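Local coordinates for protein prephenate dehydratase (PDB 3MWB) that probably catalyses the decarboxylating dehydration of prephenate to phenylpyruvate in phenylalanine biosynthesis and binds L-phenylalanine at its ACT domain, at residues A[9-14]-A[34-39]; A[52-57]-A[184-189]; A[108-113]-A[153-158]; A[119-124]-A[172-177]. All blocks are in the same frame, centred on the assembly; numbering follows the deposited sequence. Where two conformers were deposited one is given.

Contact 1. Residues A[9-14]-A[34-39]; sequences YTFLGP and RIPCTN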
# COMPACT_ATOMS: atom_id res chain seq x y z
N TYR A 9 -39.15 -4.85 22.13
CA TYR A 9 -38.40 -5.21 20.95
C TYR A 9 -39.29 -5.20 19.74
O TYR A 9 -40.47 -5.56 19.83
CB TYR A 9 -37.83 -6.61 21.10
CG TYR A 9 -36.78 -6.74 22.15
CD1 TYR A 9 -35.59 -6.01 22.08
CD2 TYR A 9 -36.96 -7.61 23.23
CE1 TYR A 9 -34.62 -6.13 23.05
CE2 TYR A 9 -35.98 -7.73 24.22
CZ TYR A 9 -34.82 -6.99 24.12
OH TYR A 9 -33.85 -7.12 25.08
N THR A 10 -38.73 -4.80 18.61
CA THR A 10 -39.32 -5.10 17.33
C THR A 10 -38.45 -6.15 16.63
O THR A 10 -37.32 -6.41 17.05
CB THR A 10 -39.49 -3.85 16.45
OG1 THR A 10 -38.21 -3.30 16.13
CG2 THR A 10 -40.35 -2.78 17.17
N PHE A 11 -38.99 -6.74 15.58
CA PHE A 11 -38.28 -7.72 14.77
C PHE A 11 -38.98 -7.84 13.45
O PHE A 11 -40.14 -7.41 13.30
CB PHE A 11 -38.18 -9.09 15.46
CG PHE A 11 -39.51 -9.76 15.71
CD1 PHE A 11 -40.30 -9.39 16.80
CD2 PHE A 11 -39.97 -10.77 14.86
CE1 PHE A 11 -41.50 -10.02 17.03
CE2 PHE A 11 -41.18 -11.40 15.09
CZ PHE A 11 -41.95 -11.03 16.17
N LEU A 12 -38.27 -8.41 12.48
CA LEU A 12 -38.83 -8.65 11.17
C LEU A 12 -39.88 -9.76 11.31
O LEU A 12 -39.56 -10.88 11.67
CB LEU A 12 -37.74 -9.05 10.17
CG LEU A 12 -38.16 -9.26 8.71
CD1 LEU A 12 -38.74 -7.98 8.09
CD2 LEU A 12 -36.98 -9.76 7.87
N GLY A 13 -41.14 -9.40 11.06
CA GLY A 13 -42.23 -10.34 11.22
C GLY A 13 -42.46 -11.15 9.97
O GLY A 13 -41.68 -11.04 9.00
N PRO A 14 -43.53 -11.95 9.95
CA PRO A 14 -44.50 -12.05 11.04
C PRO A 14 -44.02 -12.91 12.22
O PRO A 14 -42.85 -13.28 12.28
CB PRO A 14 -45.73 -12.66 10.35
CG PRO A 14 -45.16 -13.46 9.17
CD PRO A 14 -43.78 -12.93 8.88
N ARG A 34 -42.64 -8.18 22.39
CA ARG A 34 -42.06 -8.43 21.06
C ARG A 34 -43.06 -8.05 19.97
O ARG A 34 -44.11 -8.65 19.83
CB ARG A 34 -41.58 -9.88 20.92
CG ARG A 34 -40.67 -10.34 22.04
CD ARG A 34 -40.26 -11.81 21.90
NE ARG A 34 -41.40 -12.72 21.75
CZ ARG A 34 -42.15 -13.18 22.76
NH1 ARG A 34 -41.89 -12.84 24.02
NH2 ARG A 34 -43.15 -14.01 22.50
N ILE A 35 -42.70 -7.03 19.21
CA ILE A 35 -43.56 -6.47 18.17
C ILE A 35 -43.08 -6.92 16.79
O ILE A 35 -41.97 -6.58 16.37
CB ILE A 35 -43.53 -4.93 18.21
CG1 ILE A 35 -43.89 -4.40 19.60
CG2 ILE A 35 -44.45 -4.34 17.13
CD1 ILE A 35 -45.21 -4.89 20.09
N PRO A 36 -43.92 -7.69 16.06
CA PRO A 36 -43.50 -8.04 14.69
C PRO A 36 -43.74 -6.87 13.74
O PRO A 36 -44.75 -6.18 13.85
CB PRO A 36 -44.43 -9.19 14.32
CG PRO A 36 -45.66 -8.96 15.14
CD PRO A 36 -45.19 -8.35 16.43
N CYS A 37 -42.80 -6.65 12.83
CA CYS A 37 -42.94 -5.55 11.89
C CYS A 37 -42.88 -6.09 10.49
O CYS A 37 -42.23 -7.09 10.24
CB CYS A 37 -41.86 -4.49 12.11
SG CYS A 37 -42.00 -3.67 13.69
N THR A 38 -43.57 -5.40 9.59
CA THR A 38 -43.69 -5.76 8.17
C THR A 38 -42.33 -5.95 7.51
O THR A 38 -42.13 -6.91 6.76
CB THR A 38 -44.44 -4.65 7.39
OG1 THR A 38 -45.77 -4.51 7.89
CG2 THR A 38 -44.51 -5.00 5.92
N ASN A 39 -41.43 -5.00 7.74
CA ASN A 39 -40.11 -5.05 7.12
C ASN A 39 -39.02 -4.53 8.03
O ASN A 39 -39.29 -4.04 9.13
CB ASN A 39 -40.11 -4.36 5.73
CG ASN A 39 -40.58 -2.93 5.77
OD1 ASN A 39 -40.32 -2.21 6.73
ND2 ASN A 39 -41.27 -2.49 4.72
O HOH W 1 -42.32 -9.53 6.96
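Phe11 and Pro36 meet across the two parallel strands of a beta-alpha-beta unit, strand 8-12, helix 18-23 and strand 33-37, at the start of the periplasmic-binding-protein-like fold of the dehydratase domain. The short strand axes approach to 4.6 Å at 33°, and strand 33-37 is an edge strand of its sheet within the chain. Four backbone bonds lace the pair in alternating directions: Ile35 N to Tyr9 O (2.7 Å), Phe11 N to Ile35 O, Cys37 N to Phe11 O and, beyond the strand end, Gly13 N to Cys37 O (2.7 Å). Phe11 CG stands between the backbone N and the carbonyl carbon (chi1 63°), and the ring beyond it comes nearer the neighbouring strand. Pro36 CA lies over one ring face in a CH-pi contact, 3.9 Å from the centroid, while Pro36 CB touches CZ at the rim. Arg34 C sits at the ring edge, in its plane. Helix 18-23 packs on this side through Glu20 and Leu23. On the other face Thr10 and Cys37 pack on helix 40-48, where Thr10 OG1 is hydrogen-bonded to Ala43 O; Cys37 SG rests 3.7 Å from Thr10 CB. Leu12 reaches across the end of the partner strand, its CD1 3.4 Å from Asn39 CA, and Asn39 OD1 caps helix 40-48 at Thr42 N. One water donates to both Gly13 O and Thr38 O, each 2.6 Å away.

Contact 2. Residues A[52-57]-A[184-189]; sequences ADAAMV and FILVSR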
# COMPACT_ATOMS: atom_id res chain seq x y z
N ALA A 52 -39.45 1.77 20.63
CA ALA A 52 -38.97 0.42 20.95
C ALA A 52 -37.54 0.54 21.42
O ALA A 52 -36.83 1.45 21.03
CB ALA A 52 -39.06 -0.50 19.72
N ASP A 53 -37.12 -0.38 22.26
CA ASP A 53 -35.76 -0.31 22.77
C ASP A 53 -34.73 -0.82 21.77
O ASP A 53 -33.67 -0.24 21.64
CB ASP A 53 -35.64 -1.05 24.08
CG ASP A 53 -36.45 -0.39 25.16
OD1 ASP A 53 -36.11 0.76 25.53
OD2 ASP A 53 -37.45 -1.00 25.61
N ALA A 54 -35.05 -1.90 21.07
CA ALA A 54 -34.11 -2.50 20.14
C ALA A 54 -34.87 -3.27 19.08
O ALA A 54 -36.02 -3.67 19.30
CB ALA A 54 -33.16 -3.42 20.89
N ALA A 55 -34.24 -3.47 17.93
CA ALA A 55 -34.86 -4.18 16.83
C ALA A 55 -33.97 -5.35 16.43
O ALA A 55 -32.77 -5.17 16.27
CB ALA A 55 -35.05 -3.25 15.65
N MSE A 56 -34.55 -6.54 16.27
CA MSE A 56 -33.82 -7.73 15.89
C MSE A 56 -34.00 -7.99 14.39
O MSE A 56 -35.10 -8.31 13.93
CB MSE A 56 -34.29 -8.94 16.69
CG MSE A 56 -33.46 -10.21 16.45
SE MSE A 56 -31.59 -10.07 17.12
CE MSE A 56 -31.81 -10.33 19.04
N VAL A 57 -32.90 -7.86 13.65
CA VAL A 57 -32.96 -7.96 12.20
C VAL A 57 -31.85 -8.86 11.67
O VAL A 57 -30.77 -8.91 12.27
CB VAL A 57 -32.92 -6.55 11.53
CG1 VAL A 57 -34.16 -5.73 11.93
CG2 VAL A 57 -31.63 -5.79 11.89
N PHE A 184 -27.91 -12.51 13.04
CA PHE A 184 -28.81 -11.42 13.34
C PHE A 184 -28.06 -10.33 14.12
O PHE A 184 -27.05 -10.60 14.76
CB PHE A 184 -29.98 -11.91 14.22
CG PHE A 184 -30.86 -12.95 13.56
CD1 PHE A 184 -30.55 -14.32 13.66
CD2 PHE A 184 -32.03 -12.57 12.89
CE1 PHE A 184 -31.37 -15.29 13.08
CE2 PHE A 184 -32.86 -13.52 12.29
CZ PHE A 184 -32.53 -14.89 12.39
N ILE A 185 -28.60 -9.11 14.09
CA ILE A 185 -28.10 -8.03 14.93
C ILE A 185 -29.24 -7.38 15.69
O ILE A 185 -30.37 -7.29 15.20
CB ILE A 185 -27.26 -6.96 14.12
CG1 ILE A 185 -28.04 -6.46 12.90
CG2 ILE A 185 -25.89 -7.52 13.76
CD1 ILE A 185 -27.43 -5.27 12.18
N LEU A 186 -28.96 -6.96 16.91
CA LEU A 186 -29.93 -6.25 17.73
C LEU A 186 -29.49 -4.79 17.78
O LEU A 186 -28.40 -4.49 18.22
CB LEU A 186 -29.96 -6.83 19.15
CG LEU A 186 -31.05 -6.38 20.13
CD1 LEU A 186 -32.46 -6.82 19.68
CD2 LEU A 186 -30.75 -6.96 21.53
N VAL A 187 -30.35 -3.90 17.32
CA VAL A 187 -29.95 -2.54 17.07
C VAL A 187 -30.72 -1.54 17.94
O VAL A 187 -31.93 -1.60 17.98
CB VAL A 187 -30.16 -2.21 15.58
CG1 VAL A 187 -29.68 -0.81 15.29
CG2 VAL A 187 -29.39 -3.24 14.71
N SER A 188 -30.03 -0.63 18.62
CA SER A 188 -30.69 0.37 19.45
C SER A 188 -30.27 1.78 19.04
O SER A 188 -29.41 1.94 18.17
CB SER A 188 -30.36 0.15 20.93
OG SER A 188 -30.73 -1.15 21.34
N ARG A 189 -30.87 2.78 19.68
CA ARG A 189 -30.39 4.16 19.58
C ARG A 189 -29.02 4.23 20.29
O ARG A 189 -28.76 3.40 21.16
CB ARG A 189 -31.38 5.14 20.25
CG ARG A 189 -32.76 5.22 19.57
CD ARG A 189 -33.70 6.25 20.23
NE ARG A 189 -34.01 5.97 21.64
CZ ARG A 189 -34.85 5.02 22.08
NH1 ARG A 189 -35.49 4.21 21.24
NH2 ARG A 189 -35.04 4.88 23.38
O HOH W 2 -37.19 3.00 23.70
O HOH W 3 -32.90 2.41 21.70
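Met56, a selenomethionine in the crystal, threads its side chain between Phe184 and Leu186 of the antiparallel neighbour strand. Its CB lies 4.1 Å from Leu186 CD1. CG is anti to the backbone N (chi1 -174°), the chain bends at chi2 and chi3, and its end comes nearer the partner strand. SE lies 3.8 Å from Phe184 CB and also approaches Ile185 O, whereas the terminal CE packs on Leu186 CD1 at 3.6 Å. Met56 crosses both neighbours at about a right angle. The same Leu186 CD1 also touches Ala54 CB, and Tyr9 of strand 8-12 adds to this face. On the opposite face Val57 CG2 meets Ile185 CG1 at 3.8 Å, and helix 40-48 covers Ala55, Val57 and Val187. Two pairs of reciprocal backbone bonds hold the strands, Ala55 with Val187 and Val57 with Ile185; in the second pair Val57 N to Ile185 O is nearly straight (173°). At the end of the strand pair, a side chain adds to the backbone bonds: Arg189 NH1 gives a bond to Ala52 O, which lies near the guanidinium plane, and another to Val47 O. A water lying above the centre of that guanidinium joins Asp53 O to Arg189 N. Here strand 181-188, returning after a long excursion of the chain, pairs antiparallel with strand 54-60, as is characteristic of the mixed sheets of type 2 periplasmic-binding-protein folds.

Contact 3. Residues A[108-113]-A[153-158]; sequences ISTHGH and AAICAP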
# COMPACT_ATOMS: atom_id res chain seq x y z
N ILE A 108 -45.99 -27.84 -1.86
CA ILE A 108 -45.32 -27.37 -0.63
C ILE A 108 -45.02 -25.87 -0.74
O ILE A 108 -44.40 -25.43 -1.71
CB ILE A 108 -44.00 -28.12 -0.37
CG1 ILE A 108 -44.23 -29.64 -0.30
CG2 ILE A 108 -43.32 -27.65 0.93
CD1 ILE A 108 -42.99 -30.44 -0.52
N SER A 109 -45.45 -25.11 0.26
CA SER A 109 -45.18 -23.67 0.29
C SER A 109 -44.12 -23.30 1.33
O SER A 109 -44.11 -23.82 2.44
CB SER A 109 -46.47 -22.90 0.58
OG SER A 109 -46.22 -21.50 0.64
N THR A 110 -43.21 -22.41 0.95
CA THR A 110 -42.21 -21.86 1.84
C THR A 110 -41.54 -20.66 1.18
O THR A 110 -41.79 -20.37 -0.00
CB THR A 110 -41.13 -22.90 2.25
OG1 THR A 110 -40.33 -22.37 3.31
CG2 THR A 110 -40.25 -23.29 1.07
N HIS A 111 -40.70 -19.97 1.94
CA HIS A 111 -39.87 -18.93 1.37
C HIS A 111 -38.85 -19.61 0.47
O HIS A 111 -38.34 -20.66 0.83
CB HIS A 111 -39.14 -18.15 2.46
CG HIS A 111 -38.43 -16.94 1.93
ND1 HIS A 111 -38.90 -15.65 2.10
CD2 HIS A 111 -37.32 -16.83 1.17
CE1 HIS A 111 -38.09 -14.80 1.50
NE2 HIS A 111 -37.12 -15.50 0.92
N GLY A 112 -38.56 -19.01 -0.69
CA GLY A 112 -37.55 -19.53 -1.64
C GLY A 112 -36.20 -19.88 -1.04
O GLY A 112 -35.53 -20.83 -1.49
N HIS A 113 -35.77 -19.13 -0.03
CA HIS A 113 -34.51 -19.40 0.66
C HIS A 113 -34.54 -20.73 1.43
O HIS A 113 -33.53 -21.44 1.49
CB HIS A 113 -34.19 -18.25 1.62
CG HIS A 113 -33.88 -16.96 0.92
ND1 HIS A 113 -33.31 -15.88 1.56
CD2 HIS A 113 -34.03 -16.58 -0.38
CE1 HIS A 113 -33.14 -14.89 0.70
NE2 HIS A 113 -33.57 -15.29 -0.49
N ALA A 153 -48.54 -28.87 2.39
CA ALA A 153 -47.46 -28.84 3.37
C ALA A 153 -46.70 -27.51 3.35
O ALA A 153 -46.78 -26.76 2.36
CB ALA A 153 -46.51 -30.00 3.14
N ALA A 154 -46.01 -27.21 4.45
CA ALA A 154 -45.12 -26.04 4.52
C ALA A 154 -43.78 -26.42 5.15
O ALA A 154 -43.67 -27.41 5.87
CB ALA A 154 -45.78 -24.90 5.29
N ILE A 155 -42.75 -25.65 4.83
CA ILE A 155 -41.44 -25.81 5.43
C ILE A 155 -41.19 -24.56 6.24
O ILE A 155 -41.24 -23.44 5.72
CB ILE A 155 -40.34 -26.00 4.36
CG1 ILE A 155 -40.60 -27.28 3.57
CG2 ILE A 155 -38.98 -26.05 5.03
CD1 ILE A 155 -39.70 -27.46 2.36
N CYS A 156 -40.93 -24.76 7.53
CA CYS A 156 -40.89 -23.66 8.47
C CYS A 156 -39.96 -23.98 9.65
O CYS A 156 -39.31 -25.03 9.66
CB CYS A 156 -42.30 -23.39 8.97
SG CYS A 156 -43.03 -24.82 9.77
N ALA A 157 -39.94 -23.08 10.62
CA ALA A 157 -39.18 -23.23 11.87
C ALA A 157 -39.87 -24.17 12.86
O ALA A 157 -41.09 -24.31 12.86
CB ALA A 157 -38.94 -21.85 12.53
N PRO A 158 -39.07 -24.85 13.72
CA PRO A 158 -39.68 -25.59 14.82
C PRO A 158 -40.56 -24.70 15.72
O PRO A 158 -41.55 -25.19 16.25
CB PRO A 158 -38.47 -26.13 15.59
CG PRO A 158 -37.44 -26.31 14.54
CD PRO A 158 -37.63 -25.13 13.61
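Ile108 and Ile155 make the close-packed side of this contact: Ile108 CG2 lies 3.8 Å from Ile155 CG1 and almost as near to Ile155 CD1, the two side chains crossing at a slant. Ala153 CB adds a looser touch, 4.1 Å from Ile108 CG1. Trp115 of helix 112-115 covers both isoleucines as well as Thr110. Between the strands, Ser109 N gives a well-aligned bond to Ala153 O (3.0 Å, 166°), but the next rung, Ile155 N to Ser109 O, is stretched to 3.3 Å and weak. These are the adjacent parallel strands 107-110 and 153-156 of the second mixed sheet in the dehydratase domain, which has a periplasmic-binding-protein-like fold. As the strands separate, a side chain replaces the backbone rung: Thr110 OG1, anti to its own backbone N (chi1 -169°), donates to Ile155 O at 2.8 Å, arriving 29° out of the carbonyl plane. A valine in place of Thr110 would probably leave Ile155 O without this hydroxyl partner and weaken the hold between the diverging strand ends. Beyond this point the contact opens out: the first strand is followed by helix 112-115 and the second by helix 158-163, with no further touch between the two segments. On the looser side His111 and His113 are partly exposed, and His113 packs on Thr68 of the second subunit.

Contact 4. Residues A[119-124]-A[172-177]; sequences RLWVDE and EDIGDN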
# COMPACT_ATOMS: atom_id res chain seq x y z
N ARG A 119 -33.65 -29.14 -0.77
CA ARG A 119 -33.68 -29.92 -2.00
C ARG A 119 -33.43 -31.41 -1.83
O ARG A 119 -34.15 -32.22 -2.42
CB ARG A 119 -32.71 -29.34 -3.04
CG ARG A 119 -33.12 -27.94 -3.53
CD ARG A 119 -34.61 -27.91 -3.92
NE ARG A 119 -34.91 -28.95 -4.89
CZ ARG A 119 -34.65 -28.87 -6.20
NH1 ARG A 119 -34.11 -27.76 -6.71
NH2 ARG A 119 -34.94 -29.88 -7.00
N LEU A 120 -32.42 -31.77 -1.04
CA LEU A 120 -31.97 -33.17 -0.96
C LEU A 120 -33.07 -34.08 -0.44
O LEU A 120 -33.44 -35.07 -1.08
CB LEU A 120 -30.72 -33.30 -0.08
CG LEU A 120 -29.41 -32.77 -0.64
CD1 LEU A 120 -28.35 -32.69 0.47
CD2 LEU A 120 -28.92 -33.61 -1.82
N TRP A 121 -33.60 -33.72 0.73
CA TRP A 121 -34.69 -34.44 1.35
C TRP A 121 -35.95 -34.44 0.48
O TRP A 121 -36.55 -35.49 0.25
CB TRP A 121 -34.99 -33.82 2.72
CG TRP A 121 -35.85 -34.67 3.57
CD1 TRP A 121 -35.44 -35.56 4.51
CD2 TRP A 121 -37.28 -34.73 3.54
NE1 TRP A 121 -36.53 -36.16 5.09
CE2 TRP A 121 -37.67 -35.67 4.51
CE3 TRP A 121 -38.26 -34.07 2.79
CZ2 TRP A 121 -39.01 -35.98 4.75
CZ3 TRP A 121 -39.59 -34.38 3.04
CH2 TRP A 121 -39.95 -35.32 4.00
N VAL A 122 -36.36 -33.27 -0.00
CA VAL A 122 -37.57 -33.19 -0.84
C VAL A 122 -37.46 -34.04 -2.12
O VAL A 122 -38.36 -34.83 -2.38
CB VAL A 122 -37.99 -31.72 -1.14
CG1 VAL A 122 -39.04 -31.68 -2.25
CG2 VAL A 122 -38.53 -31.05 0.12
N ASP A 123 -36.38 -33.90 -2.89
CA ASP A 123 -36.19 -34.71 -4.11
C ASP A 123 -36.25 -36.21 -3.82
O ASP A 123 -36.74 -37.00 -4.63
CB ASP A 123 -34.85 -34.43 -4.78
CG ASP A 123 -34.77 -33.06 -5.41
OD1 ASP A 123 -35.78 -32.33 -5.47
OD2 ASP A 123 -33.65 -32.71 -5.85
N GLU A 124 -35.71 -36.60 -2.66
CA GLU A 124 -35.63 -38.01 -2.30
C GLU A 124 -36.98 -38.56 -1.85
O GLU A 124 -37.41 -39.60 -2.33
CB GLU A 124 -34.57 -38.23 -1.21
CG GLU A 124 -34.49 -39.66 -0.69
CD GLU A 124 -33.93 -40.64 -1.72
OE1 GLU A 124 -33.29 -40.20 -2.70
OE2 GLU A 124 -34.13 -41.86 -1.54
N GLU A 172 -38.73 -34.01 10.44
CA GLU A 172 -37.81 -33.20 11.26
C GLU A 172 -36.44 -33.03 10.60
O GLU A 172 -35.92 -33.97 9.99
CB GLU A 172 -37.60 -33.85 12.62
CG GLU A 172 -38.64 -33.49 13.66
CD GLU A 172 -38.40 -34.18 15.01
OE1 GLU A 172 -38.02 -35.38 15.06
OE2 GLU A 172 -38.60 -33.51 16.03
N ASP A 173 -35.87 -31.83 10.73
CA ASP A 173 -34.46 -31.56 10.35
C ASP A 173 -34.17 -31.95 8.89
O ASP A 173 -33.39 -32.84 8.62
CB ASP A 173 -33.51 -32.27 11.34
CG ASP A 173 -32.08 -31.68 11.35
OD1 ASP A 173 -31.89 -30.49 11.02
OD2 ASP A 173 -31.13 -32.41 11.73
N ILE A 174 -34.80 -31.25 7.96
CA ILE A 174 -34.75 -31.66 6.55
C ILE A 174 -33.83 -30.81 5.66
O ILE A 174 -33.85 -30.95 4.43
CB ILE A 174 -36.17 -31.74 5.96
CG1 ILE A 174 -36.91 -30.39 6.11
CG2 ILE A 174 -36.94 -32.84 6.64
CD1 ILE A 174 -38.17 -30.28 5.23
N GLY A 175 -33.03 -29.94 6.28
CA GLY A 175 -32.11 -29.06 5.54
C GLY A 175 -30.86 -29.75 5.00
O GLY A 175 -30.40 -30.75 5.55
N ASP A 176 -30.33 -29.18 3.91
CA ASP A 176 -29.16 -29.66 3.17
C ASP A 176 -27.82 -29.41 3.90
O ASP A 176 -26.83 -30.11 3.68
CB ASP A 176 -29.08 -28.95 1.79
CG ASP A 176 -30.23 -29.32 0.82
OD1 ASP A 176 -30.92 -30.35 1.00
OD2 ASP A 176 -30.45 -28.56 -0.15
N ASN A 177 -27.79 -28.37 4.73
CA ASN A 177 -26.52 -27.89 5.31
C ASN A 177 -26.51 -27.97 6.83
O ASN A 177 -27.23 -27.23 7.50
CB ASN A 177 -26.18 -26.46 4.80
CG ASN A 177 -24.95 -25.82 5.50
OD1 ASN A 177 -24.09 -26.50 6.08
ND2 ASN A 177 -24.87 -24.49 5.43
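Ile174 and Asp176, in the loop that follows strand 168-171 and leads to strand 181-188, dock on the first turn of helix 119-125 at the surface of the dehydratase domain. Ile174 comes first. Its CG2, anti to the carbonyl carbon, lies over one face of the Trp121 indole in a CH-pi contact, 3.5 Å from the centroid of the five-membered ring and only 4° off its normal. Ile174 CB leans on the same ring near CG, and Ile174 O approaches Trp121 CB. Leu94 of strand 93-96 packs against both residues. The chain then passes Gly175 and reaches Asp176, whose carboxylate accepts hydrogen bonds from the backbone at the start of the helix. OD1 accepts a bond from Leu120 N (2.9 Å, 157°) on its syn side; OD2 receives a weak one from Arg119 N at 3.3 Å. An alanine at Asp176 would probably leave these two amides at the helix start without their carboxylate partner and remove one tie between loop and helix. The Arg119 guanidinium turns away to a salt bridge within the helix, NH2 to Asp123 OD1. Leu120 instead folds beside the carboxylate, with its CB 3.1 Å and CD1 3.5 Å from Asp176 OD1.

All four contacts lie in the dehydratase domain, away from the phenylalanine pocket, which lies in the ACT domain. Contacts 1 and 2 share one mixed sheet, their centres about 10 Å apart; strands 8-12 and 54-60 are neighbours there, joined by Thr10 N to Ala54 O and Thr10 O to Met56 N. Contact 3 belongs to the second sheet, about 26 Å from contact 2 between centres. The centres of contacts 3 and 4 are about 12 Å apart, and they touch through Ile155 and Ile174. Contact 1 closes first along the chain; contacts 3 and 4 interleave, and both fall between the two segments of contact 2. Strand 181-188 therefore returns to the first sheet after the chain has built the second, tying the two lobes together.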